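Local coordinates for hypothetical protein Atu2299 (Agrobacterium tumefaciens, PDB 2HLY) that is of unknown function but belongs to the DUF2026 family, grouped with the papain-like CA clan of peptidases, which hints at a cysteine-peptidase-like fold, at residues A[7-21]-A[38-52]. Sequence-based numbering, arbitrary orientation. Where two conformers were deposited one is given.
Sequences LIKQTDYFRIYRVIN and FSTFGAFILQQHYKV
Ile20 and Phe38, with CA atoms 6.4 Å apart, and then Ile16 and Gly42 mark where the backbones of helices 10-21 and 38-50 come nearest, the axes running at 128° to each other with a closest approach of 10.2 Å. The absence of a side chain at Gly42 lets the isoleucines settle close to the backbone. Ile20 does this most directly: with chi1 at -58° and the chain extended beyond it, CD1 reaches Gly42 N at 3.6 Å and lies against CB of Phe41, while the other branch, CG2, touches CD1 and CE1 of Phe38. Ile16 and Ile45 lie alongside each other pointing opposite ways, CD1 of Ile16 meeting CG2 of Ile45 at 3.8 Å. Phe38 also reaches Tyr17; their planes are only 7° apart, but the centroids are 5.5 Å from each other and the rings hardly overlap, CE1 of Phe38 coming within 3.4 Å of CD1 of Tyr17.

Toward the other end, the loop before helix 10-21 takes over. CG2 of Ile8 sits over one face of the Tyr50 ring in a CH-pi contact, 3.5 Å from the centroid, and also touches CD2 of Leu46. Leu7 meets Val52 tip to tip, CD1 to CG1. One water, in the plane of the Tyr50 ring, hydrogen-bonds to Tyr50 OH, accepts from Lys9 N and donates to Asp12 OD2 at 2.6 Å; the other carboxylate oxygen, OD1, is held by the backbone N of Ser176.

The first two helices of the chain thus pack together, and Leu7 and Leu46, both on Ala94 and Ile99, lay the pair against strands 89-94 and 97-100 of the antiparallel sheet. Apolar contacts join most of the interface, while a single water links the tyrosine hydroxyl to the start of the facing helix, probably helping to fix that ring.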
ATOM      1  N   LEU A   7       8.136  -1.253  12.664  1.00 12.90           N
ATOM      2  CA  LEU A   7       7.915  -2.639  12.263  1.00 13.37           C
ATOM      3  C   LEU A   7       8.840  -3.035  11.124  1.00 12.86           C
ATOM      4  O   LEU A   7       9.414  -4.128  11.124  1.00 13.20           O
ATOM      5  CB  LEU A   7       6.458  -2.870  11.858  1.00 13.59           C
ATOM      6  CG  LEU A   7       6.160  -4.263  11.284  1.00 14.67           C
ATOM      7  CD1 LEU A   7       6.441  -5.377  12.297  1.00 19.12           C
ATOM      8  CD2 LEU A   7       4.741  -4.354  10.738  1.00 15.70           C
ATOM      9  N   ILE A   8       8.964  -2.148  10.143  1.00 12.35           N
ATOM     10  CA  ILE A   8       9.862  -2.388   9.021  1.00 12.45           C
ATOM     11  C   ILE A   8      10.754  -1.189   8.784  1.00 11.65           C
ATOM     12  O   ILE A   8      10.316  -0.028   8.904  1.00 11.47           O
ATOM     13  CB  ILE A   8       9.116  -2.791   7.736  1.00 14.36           C
ATOM     14  CG1 ILE A   8       8.156  -1.710   7.301  1.00 14.87           C
ATOM     15  CG2 ILE A   8       8.312  -4.078   7.958  1.00 15.53           C
ATOM     16  CD1 ILE A   8       7.531  -1.994   5.887  1.00 14.99           C
ATOM     17  N   LYS A   9      12.024  -1.468   8.494  1.00  9.47           N
ATOM     18  CA  LYS A   9      12.962  -0.403   8.160  1.00  9.91           C
ATOM     19  C   LYS A   9      12.466   0.370   6.930  1.00  9.49           C
ATOM     20  O   LYS A   9      11.859  -0.214   6.026  1.00  9.81           O
ATOM     21  CB  LYS A   9      14.357  -0.969   7.878  1.00 10.34           C
ATOM     22  CG  LYS A   9      15.070  -1.508   9.080  1.00 13.18           C
ATOM     23  CD  LYS A   9      16.477  -1.875   8.670  1.00 16.82           C
ATOM     24  CE  LYS A   9      17.140  -2.795   9.656  1.00 21.88           C
ATOM     25  NZ  LYS A   9      18.342  -3.364   8.981  1.00 24.05           N
ATOM     26  N   GLN A  10      12.755   1.670   6.893  1.00  9.31           N
ATOM     27  CA  GLN A  10      12.344   2.510   5.750  1.00  9.83           C
ATOM     28  C   GLN A  10      12.800   1.896   4.426  1.00  9.35           C
ATOM     29  O   GLN A  10      12.037   1.811   3.454  1.00  9.78           O
ATOM     30  CB  GLN A  10      12.856   3.950   5.907  1.00 10.55           C
ATOM     31  CG  GLN A  10      12.496   4.811   4.712  1.00 11.19           C
ATOM     32  CD  GLN A  10      12.899   6.261   4.865  1.00 16.46           C
ATOM     33  OE1 GLN A  10      12.410   6.961   5.755  1.00 20.45           O
ATOM     34  NE2 GLN A  10      13.767   6.725   3.981  1.00 17.53           N
ATOM     35  N   THR A  11      14.053   1.458   4.376  1.00  9.17           N
ATOM     36  CA  THR A  11      14.570   0.950   3.125  1.00  9.90           C
ATOM     37  C   THR A  11      13.803  -0.293   2.667  1.00  9.98           C
ATOM     38  O   THR A  11      13.575  -0.482   1.468  1.00 10.27           O
ATOM     39  CB  THR A  11      16.100   0.720   3.189  1.00 10.62           C
ATOM     40  OG1 THR A  11      16.615   0.611   1.854  1.00 11.93           O
ATOM     41  CG2 THR A  11      16.452  -0.501   4.042  1.00 12.37           C
ATOM     42  N   ASP A  12      13.375  -1.109   3.629  1.00  9.60           N
ATOM     43  CA  ASP A  12      12.633  -2.342   3.330  1.00  9.52           C
ATOM     44  C   ASP A  12      11.181  -2.036   2.938  1.00  9.08           C
ATOM     45  O   ASP A  12      10.589  -2.705   2.082  1.00  9.42           O
ATOM     46  CB  ASP A  12      12.731  -3.302   4.516  1.00 10.35           C
ATOM     47  CG  ASP A  12      14.142  -3.865   4.682  1.00 10.64           C
ATOM     48  OD1 ASP A  12      14.800  -4.107   3.645  1.00 11.65           O
ATOM     49  OD2 ASP A  12      14.592  -4.065   5.835  1.00 12.05           O
ATOM     50  N   TYR A  13      10.615  -1.016   3.562  1.00  8.91           N
ATOM     51  CA  TYR A  13       9.312  -0.517   3.132  1.00  8.35           C
ATOM     52  C   TYR A  13       9.375  -0.143   1.652  1.00  8.02           C
ATOM     53  O   TYR A  13       8.485  -0.492   0.873  1.00  7.47           O
ATOM     54  CB  TYR A  13       8.929   0.695   3.972  1.00  8.09           C
ATOM     55  CG  TYR A  13       7.731   1.477   3.450  1.00  7.72           C
ATOM     56  CD1 TYR A  13       6.449   1.291   3.989  1.00  8.49           C
ATOM     57  CD2 TYR A  13       7.891   2.436   2.452  1.00  8.04           C
ATOM     58  CE1 TYR A  13       5.354   2.029   3.524  1.00  8.42           C
ATOM     59  CE2 TYR A  13       6.807   3.171   1.979  1.00  8.24           C
ATOM     60  CZ  TYR A  13       5.551   2.981   2.532  1.00  6.97           C
ATOM     61  OH  TYR A  13       4.516   3.764   2.064  1.00  8.47           O
ATOM     62  N   PHE A  14      10.416   0.589   1.252  1.00  7.59           N
ATOM     63  CA  PHE A  14      10.547   0.945  -0.151  1.00  8.22           C
ATOM     64  C   PHE A  14      10.755  -0.275  -1.051  1.00  8.70           C
ATOM     65  O   PHE A  14      10.237  -0.308  -2.159  1.00  8.73           O
ATOM     66  CB  PHE A  14      11.643   1.994  -0.350  1.00  8.67           C
ATOM     67  CG  PHE A  14      11.268   3.371   0.136  1.00  8.51           C
ATOM     68  CD1 PHE A  14      10.013   3.919  -0.143  1.00  9.23           C
ATOM     69  CD2 PHE A  14      12.188   4.135   0.869  1.00 10.94           C
ATOM     70  CE1 PHE A  14       9.683   5.214   0.293  1.00 10.77           C
ATOM     71  CE2 PHE A  14      11.856   5.420   1.308  1.00 11.40           C
ATOM     72  CZ  PHE A  14      10.606   5.952   1.022  1.00 10.77           C
ATOM     73  N   ARG A  15      11.514  -1.270  -0.587  1.00  8.57           N
ATOM     74  CA  ARG A  15      11.653  -2.533  -1.353  1.00  9.24           C
ATOM     75  C   ARG A  15      10.277  -3.142  -1.620  1.00  8.98           C
ATOM     76  O   ARG A  15       9.986  -3.604  -2.741  1.00 10.36           O
ATOM     77  CB  ARG A  15      12.512  -3.534  -0.583  1.00  9.54           C
ATOM     78  CG  ARG A  15      13.995  -3.156  -0.596  1.00 11.08           C
ATOM     79  CD  ARG A  15      14.838  -4.245   0.081  1.00 12.89           C
ATOM     80  NE  ARG A  15      16.259  -3.971  -0.126  1.00 12.83           N
ATOM     81  CZ  ARG A  15      17.195  -4.904  -0.304  1.00 13.29           C
ATOM     82  NH1 ARG A  15      16.883  -6.198  -0.282  1.00 13.59           N
ATOM     83  NH2 ARG A  15      18.451  -4.532  -0.499  1.00 15.12           N
ATOM     84  N   ILE A  16       9.424  -3.133  -0.600  1.00  8.76           N
ATOM     85  CA  ILE A  16       8.085  -3.735  -0.721  1.00  9.10           C
ATOM     86  C   ILE A  16       7.241  -2.955  -1.728  1.00  8.97           C
ATOM     87  O   ILE A  16       6.639  -3.530  -2.641  1.00  8.81           O
ATOM     88  CB  ILE A  16       7.373  -3.843   0.654  1.00  8.57           C
ATOM     89  CG1 ILE A  16       8.124  -4.845   1.541  1.00  9.60           C
ATOM     90  CG2 ILE A  16       5.905  -4.263   0.475  1.00  9.71           C
ATOM     91  CD1 ILE A  16       7.696  -4.839   3.023  1.00  9.87           C
ATOM     92  N   TYR A  17       7.231  -1.634  -1.583  1.00  8.76           N
ATOM     93  CA  TYR A  17       6.543  -0.795  -2.551  1.00  8.97           C
ATOM     94  C   TYR A  17       7.057  -1.096  -3.962  1.00  9.09           C
ATOM     95  O   TYR A  17       6.263  -1.306  -4.883  1.00  9.77           O
ATOM     96  CB  TYR A  17       6.672   0.712  -2.230  1.00  9.75           C
ATOM     97  CG  TYR A  17       6.324   1.560  -3.441  1.00 10.09           C
ATOM     98  CD1 TYR A  17       4.987   1.855  -3.751  1.00  8.98           C
ATOM     99  CD2 TYR A  17       7.320   2.004  -4.316  1.00 11.73           C
ATOM    100  CE1 TYR A  17       4.663   2.587  -4.890  1.00 11.59           C
ATOM    101  CE2 TYR A  17       7.003   2.752  -5.458  1.00 12.67           C
ATOM    102  CZ  TYR A  17       5.680   3.029  -5.738  1.00 11.24           C
ATOM    103  OH  TYR A  17       5.342   3.754  -6.879  1.00 14.53           O
ATOM    104  N   ARG A  18       8.382  -1.123  -4.127  1.00  8.33           N
ATOM    105  CA  ARG A  18       8.961  -1.324  -5.466  1.00  8.82           C
ATOM    106  C   ARG A  18       8.535  -2.663  -6.076  1.00  8.90           C
ATOM    107  O   ARG A  18       8.152  -2.706  -7.249  1.00  9.74           O
ATOM    108  CB  ARG A  18      10.477  -1.190  -5.425  1.00  9.07           C
ATOM    109  CG  ARG A  18      11.083  -0.982  -6.812  1.00 10.47           C
ATOM    110  CD  ARG A  18      12.607  -0.889  -6.742  1.00 12.14           C
ATOM    111  NE  ARG A  18      13.096   0.220  -5.909  1.00 11.88           N
ATOM    112  CZ  ARG A  18      13.214   1.486  -6.309  1.00 14.11           C
ATOM    113  NH1 ARG A  18      12.869   1.841  -7.547  1.00 12.41           N
ATOM    114  NH2 ARG A  18      13.680   2.409  -5.465  1.00 13.16           N
ATOM    115  N   VAL A  19       8.564  -3.727  -5.274  1.00  8.83           N
ATOM    116  CA  VAL A  19       8.168  -5.057  -5.738  1.00  9.40           C
ATOM    117  C   VAL A  19       6.719  -5.055  -6.222  1.00  9.62           C
ATOM    118  O   VAL A  19       6.417  -5.509  -7.325  1.00  9.66           O
ATOM    119  CB  VAL A  19       8.390  -6.122  -4.649  1.00  9.56           C
ATOM    120  CG1 VAL A  19       7.654  -7.431  -4.992  1.00 10.99           C
ATOM    121  CG2 VAL A  19       9.887  -6.352  -4.471  1.00  9.52           C
ATOM    122  N   ILE A  20       5.820  -4.539  -5.387  1.00  9.33           N
ATOM    123  CA  ILE A  20       4.401  -4.575  -5.717  1.00  9.94           C
ATOM    124  C   ILE A  20       4.127  -3.692  -6.933  1.00 10.38           C
ATOM    125  O   ILE A  20       3.388  -4.082  -7.855  1.00 11.10           O
ATOM    126  CB  ILE A  20       3.532  -4.143  -4.515  1.00  9.80           C
ATOM    127  CG1 ILE A  20       3.807  -5.050  -3.313  1.00  9.97           C
ATOM    128  CG2 ILE A  20       2.046  -4.111  -4.925  1.00  9.69           C
ATOM    129  CD1 ILE A  20       3.194  -4.567  -2.001  1.00  9.97           C
ATOM    130  N   ASN A  21       4.738  -2.507  -6.949  1.00 10.91           N
ATOM    131  CA  ASN A  21       4.560  -1.593  -8.076  1.00 12.15           C
ATOM    132  C   ASN A  21       5.010  -2.235  -9.381  1.00 11.87           C
ATOM    133  O   ASN A  21       4.369  -2.087 -10.426  1.00 12.42           O
ATOM    134  CB  ASN A  21       5.361  -0.322  -7.856  1.00 11.93           C
ATOM    135  CG  ASN A  21       5.002   0.754  -8.841  1.00 14.27           C
ATOM    136  OD1 ASN A  21       3.820   1.090  -9.002  1.00 17.23           O
ATOM    137  ND2 ASN A  21       6.007   1.279  -9.534  1.00 16.09           N
ATOM    138  N   PHE A  38      -1.619  -3.133  -3.070  1.00  9.07           N
ATOM    139  CA  PHE A  38      -0.584  -2.711  -2.133  1.00  9.23           C
ATOM    140  C   PHE A  38      -0.862  -3.230  -0.743  1.00  9.21           C
ATOM    141  O   PHE A  38       0.041  -3.691  -0.066  1.00 10.47           O
ATOM    142  CB  PHE A  38      -0.423  -1.178  -2.120  1.00  9.15           C
ATOM    143  CG  PHE A  38       0.384  -0.657  -3.282  1.00  9.59           C
ATOM    144  CD1 PHE A  38       1.752  -0.899  -3.351  1.00  9.97           C
ATOM    145  CD2 PHE A  38      -0.222   0.064  -4.302  1.00 10.55           C
ATOM    146  CE1 PHE A  38       2.508  -0.438  -4.433  1.00 11.29           C
ATOM    147  CE2 PHE A  38       0.523   0.538  -5.389  1.00 11.05           C
ATOM    148  CZ  PHE A  38       1.890   0.280  -5.451  1.00 10.12           C
ATOM    149  N   SER A  39      -2.123  -3.218  -0.333  0.50  9.16           N
ATOM    150  CA  SER A  39      -2.450  -3.601   1.043  0.50  8.87           C
ATOM    151  C   SER A  39      -2.462  -5.099   1.279  0.50  9.10           C
ATOM    152  O   SER A  39      -1.968  -5.580   2.307  0.50  9.60           O
ATOM    153  CB  SER A  39      -3.768  -2.978   1.458  0.50  8.97           C
ATOM    154  OG  SER A  39      -3.622  -1.573   1.458  0.50  7.21           O
ATOM    155  N   THR A  40      -3.026  -5.848   0.338  1.00  9.30           N
ATOM    156  CA  THR A  40      -3.015  -7.323   0.483  1.00  9.94           C
ATOM    157  C   THR A  40      -1.633  -7.935   0.239  1.00  9.90           C
ATOM    158  O   THR A  40      -1.196  -8.812   1.009  1.00 10.62           O
ATOM    159  CB  THR A  40      -4.063  -8.013  -0.380  1.00  9.77           C
ATOM    160  OG1 THR A  40      -3.830  -7.697  -1.748  1.00 10.20           O
ATOM    161  CG2 THR A  40      -5.479  -7.569   0.022  1.00 11.61           C
ATOM    162  N   PHE A  41      -0.931  -7.485  -0.814  1.00  9.16           N
ATOM    163  CA  PHE A  41       0.424  -8.009  -1.056  1.00  9.49           C
ATOM    164  C   PHE A  41       1.391  -7.573   0.059  1.00  9.11           C
ATOM    165  O   PHE A  41       2.263  -8.357   0.488  1.00  9.56           O
ATOM    166  CB  PHE A  41       0.965  -7.559  -2.418  1.00  9.71           C
ATOM    167  CG  PHE A  41       0.348  -8.268  -3.605  1.00  9.59           C
ATOM    168  CD1 PHE A  41      -0.962  -8.746  -3.582  1.00 11.44           C
ATOM    169  CD2 PHE A  41       1.099  -8.443  -4.761  1.00 12.33           C
ATOM    170  CE1 PHE A  41      -1.512  -9.392  -4.705  1.00 11.22           C
ATOM    171  CE2 PHE A  41       0.558  -9.077  -5.868  1.00 13.35           C
ATOM    172  CZ  PHE A  41      -0.760  -9.538  -5.839  1.00 11.14           C
ATOM    173  N   GLY A  42       1.265  -6.319   0.511  1.00  9.29           N
ATOM    174  CA  GLY A  42       2.068  -5.838   1.647  1.00  9.31           C
ATOM    175  C   GLY A  42       1.837  -6.667   2.902  1.00  9.17           C
ATOM    176  O   GLY A  42       2.788  -7.119   3.552  1.00 10.39           O
ATOM    177  N   ALA A  43       0.569  -6.887   3.232  1.00  8.50           N
ATOM    178  CA  ALA A  43       0.210  -7.720   4.377  1.00  9.20           C
ATOM    179  C   ALA A  43       0.795  -9.127   4.249  1.00  9.30           C
ATOM    180  O   ALA A  43       1.325  -9.676   5.218  1.00 10.16           O
ATOM    181  CB  ALA A  43      -1.294  -7.773   4.535  1.00  9.40           C
ATOM    182  N   PHE A  44       0.728  -9.690   3.046  1.00  9.40           N
ATOM    183  CA  PHE A  44       1.253 -11.043   2.824  1.00  9.74           C
ATOM    184  C   PHE A  44       2.759 -11.082   3.062  1.00  9.95           C
ATOM    185  O   PHE A  44       3.283 -11.982   3.731  1.00  9.80           O
ATOM    186  CB  PHE A  44       0.913 -11.508   1.413  1.00  9.55           C
ATOM    187  CG  PHE A  44       1.308 -12.937   1.130  1.00  9.23           C
ATOM    188  CD1 PHE A  44       0.864 -13.982   1.947  1.00 12.94           C
ATOM    189  CD2 PHE A  44       2.101 -13.236   0.023  1.00 10.22           C
ATOM    190  CE1 PHE A  44       1.242 -15.314   1.669  1.00 11.48           C
ATOM    191  CE2 PHE A  44       2.474 -14.555  -0.252  1.00 10.83           C
ATOM    192  CZ  PHE A  44       2.045 -15.582   0.565  1.00 10.92           C
ATOM    193  N   ILE A  45       3.459 -10.091   2.523  1.00  9.82           N
ATOM    194  CA  ILE A  45       4.895 -10.012   2.712  1.00  9.89           C
ATOM    195  C   ILE A  45       5.227  -9.852   4.206  1.00 10.25           C
ATOM    196  O   ILE A  45       6.145 -10.498   4.729  1.00 10.88           O
ATOM    197  CB  ILE A  45       5.492  -8.866   1.870  1.00 10.39           C
ATOM    198  CG1 ILE A  45       5.408  -9.240   0.387  1.00 10.82           C
ATOM    199  CG2 ILE A  45       6.925  -8.540   2.335  1.00 11.88           C
ATOM    200  CD1 ILE A  45       5.710  -8.068  -0.607  1.00 10.48           C
ATOM    201  N   LEU A  46       4.464  -9.019   4.914  1.00  9.84           N
ATOM    202  CA  LEU A  46       4.702  -8.870   6.347  1.00 10.39           C
ATOM    203  C   LEU A  46       4.480 -10.174   7.110  1.00 10.74           C
ATOM    204  O   LEU A  46       5.267 -10.522   7.990  1.00 10.61           O
ATOM    205  CB  LEU A  46       3.829  -7.766   6.933  1.00 10.28           C
ATOM    206  CG  LEU A  46       4.174  -6.357   6.458  1.00 10.42           C
ATOM    207  CD1 LEU A  46       3.126  -5.395   7.009  1.00 11.02           C
ATOM    208  CD2 LEU A  46       5.583  -5.951   6.901  1.00 11.49           C
ATOM    209  N   GLN A  47       3.394 -10.868   6.787  1.00 10.58           N
ATOM    210  CA  GLN A  47       3.114 -12.165   7.401  1.00 11.36           C
ATOM    211  C   GLN A  47       4.268 -13.141   7.162  1.00 12.25           C
ATOM    212  O   GLN A  47       4.740 -13.802   8.092  1.00 12.97           O
ATOM    213  CB  GLN A  47       1.841 -12.743   6.819  1.00 11.95           C
ATOM    214  CG  GLN A  47       0.602 -12.037   7.317  1.00 12.69           C
ATOM    215  CD  GLN A  47      -0.603 -12.346   6.455  1.00 18.16           C
ATOM    216  OE1 GLN A  47      -0.606 -13.315   5.679  1.00 20.53           O
ATOM    217  NE2 GLN A  47      -1.633 -11.525   6.576  1.00 18.08           N
ATOM    218  N   GLN A  48       4.722 -13.214   5.914  1.00 11.66           N
ATOM    219  CA  GLN A  48       5.699 -14.229   5.496  1.00 12.08           C
ATOM    220  C   GLN A  48       7.128 -13.935   5.931  1.00 12.16           C
ATOM    221  O   GLN A  48       7.878 -14.865   6.260  1.00 13.07           O
ATOM    222  CB  GLN A  48       5.640 -14.435   3.971  1.00 11.86           C
ATOM    223  CG  GLN A  48       4.373 -15.107   3.485  1.00 12.57           C
ATOM    224  CD  GLN A  48       4.270 -16.535   3.982  1.00 12.70           C
ATOM    225  OE1 GLN A  48       5.254 -17.268   3.981  1.00 14.55           O
ATOM    226  NE2 GLN A  48       3.079 -16.927   4.441  1.00 16.49           N
ATOM    227  N   HIS A  49       7.510 -12.657   5.925  1.00 11.24           N
ATOM    228  CA  HIS A  49       8.890 -12.251   6.243  1.00 11.13           C
ATOM    229  C   HIS A  49       9.131 -11.688   7.639  1.00 12.28           C
ATOM    230  O   HIS A  49      10.275 -11.721   8.121  1.00 12.84           O
ATOM    231  CB  HIS A  49       9.379 -11.234   5.220  1.00 11.17           C
ATOM    232  CG  HIS A  49       9.631 -11.821   3.874  1.00 11.01           C
ATOM    233  ND1 HIS A  49      10.882 -12.233   3.469  1.00 11.54           N
ATOM    234  CD2 HIS A  49       8.792 -12.077   2.844  1.00  9.23           C
ATOM    235  CE1 HIS A  49      10.806 -12.687   2.229  1.00 12.16           C
ATOM    236  NE2 HIS A  49       9.548 -12.609   1.830  1.00 10.58           N
ATOM    237  N   TYR A  50       8.082 -11.156   8.264  1.00 11.79           N
ATOM    238  CA  TYR A  50       8.204 -10.494   9.577  1.00 12.75           C
ATOM    239  C   TYR A  50       7.439 -11.211  10.683  1.00 13.49           C
ATOM    240  O   TYR A  50       7.588 -10.874  11.868  1.00 15.04           O
ATOM    241  CB  TYR A  50       7.746  -9.024   9.491  1.00 12.13           C
ATOM    242  CG  TYR A  50       8.662  -8.162   8.668  1.00 11.89           C
ATOM    243  CD1 TYR A  50       9.608  -7.340   9.285  1.00 11.76           C
ATOM    244  CD2 TYR A  50       8.606  -8.176   7.270  1.00 11.12           C
ATOM    245  CE1 TYR A  50      10.483  -6.553   8.537  1.00 12.45           C
ATOM    246  CE2 TYR A  50       9.452  -7.393   6.522  1.00 10.80           C
ATOM    247  CZ  TYR A  50      10.395  -6.573   7.155  1.00 11.23           C
ATOM    248  OH  TYR A  50      11.244  -5.803   6.391  1.00 12.21           O
ATOM    249  N   LYS A  51       6.624 -12.198  10.296  1.00 14.66           N
ATOM    250  CA  LYS A  51       5.932 -13.082  11.244  1.00 16.09           C
ATOM    251  C   LYS A  51       5.041 -12.294  12.175  1.00 16.58           C
ATOM    252  O   LYS A  51       4.960 -12.580  13.371  1.00 17.63           O
ATOM    253  CB  LYS A  51       6.929 -13.918  12.065  1.00 16.56           C
ATOM    254  CG  LYS A  51       8.035 -14.545  11.244  1.00 18.85           C
ATOM    255  CD  LYS A  51       7.496 -15.523  10.231  1.00 22.35           C
ATOM    256  CE  LYS A  51       7.319 -16.906  10.847  1.00 25.31           C
ATOM    257  NZ  LYS A  51       6.778 -17.856   9.844  1.00 28.81           N
ATOM    258  N   VAL A  52       4.395 -11.280  11.624  1.00 16.36           N
ATOM    259  CA  VAL A  52       3.413 -10.522  12.379  1.00 17.18           C
ATOM    260  C   VAL A  52       2.052 -10.746  11.760  1.00 17.17           C
ATOM    261  O   VAL A  52       1.936 -11.070  10.583  1.00 17.33           O
ATOM    262  CB  VAL A  52       3.753  -9.018  12.390  1.00 17.23           C
ATOM    263  CG1 VAL A  52       5.050  -8.776  13.172  1.00 18.46           C
ATOM    264  CG2 VAL A  52       3.879  -8.482  10.957  1.00 17.93           C
TER
HETATM  265  O   HOH W   1      12.901  -4.234   7.795  1.00 11.28           O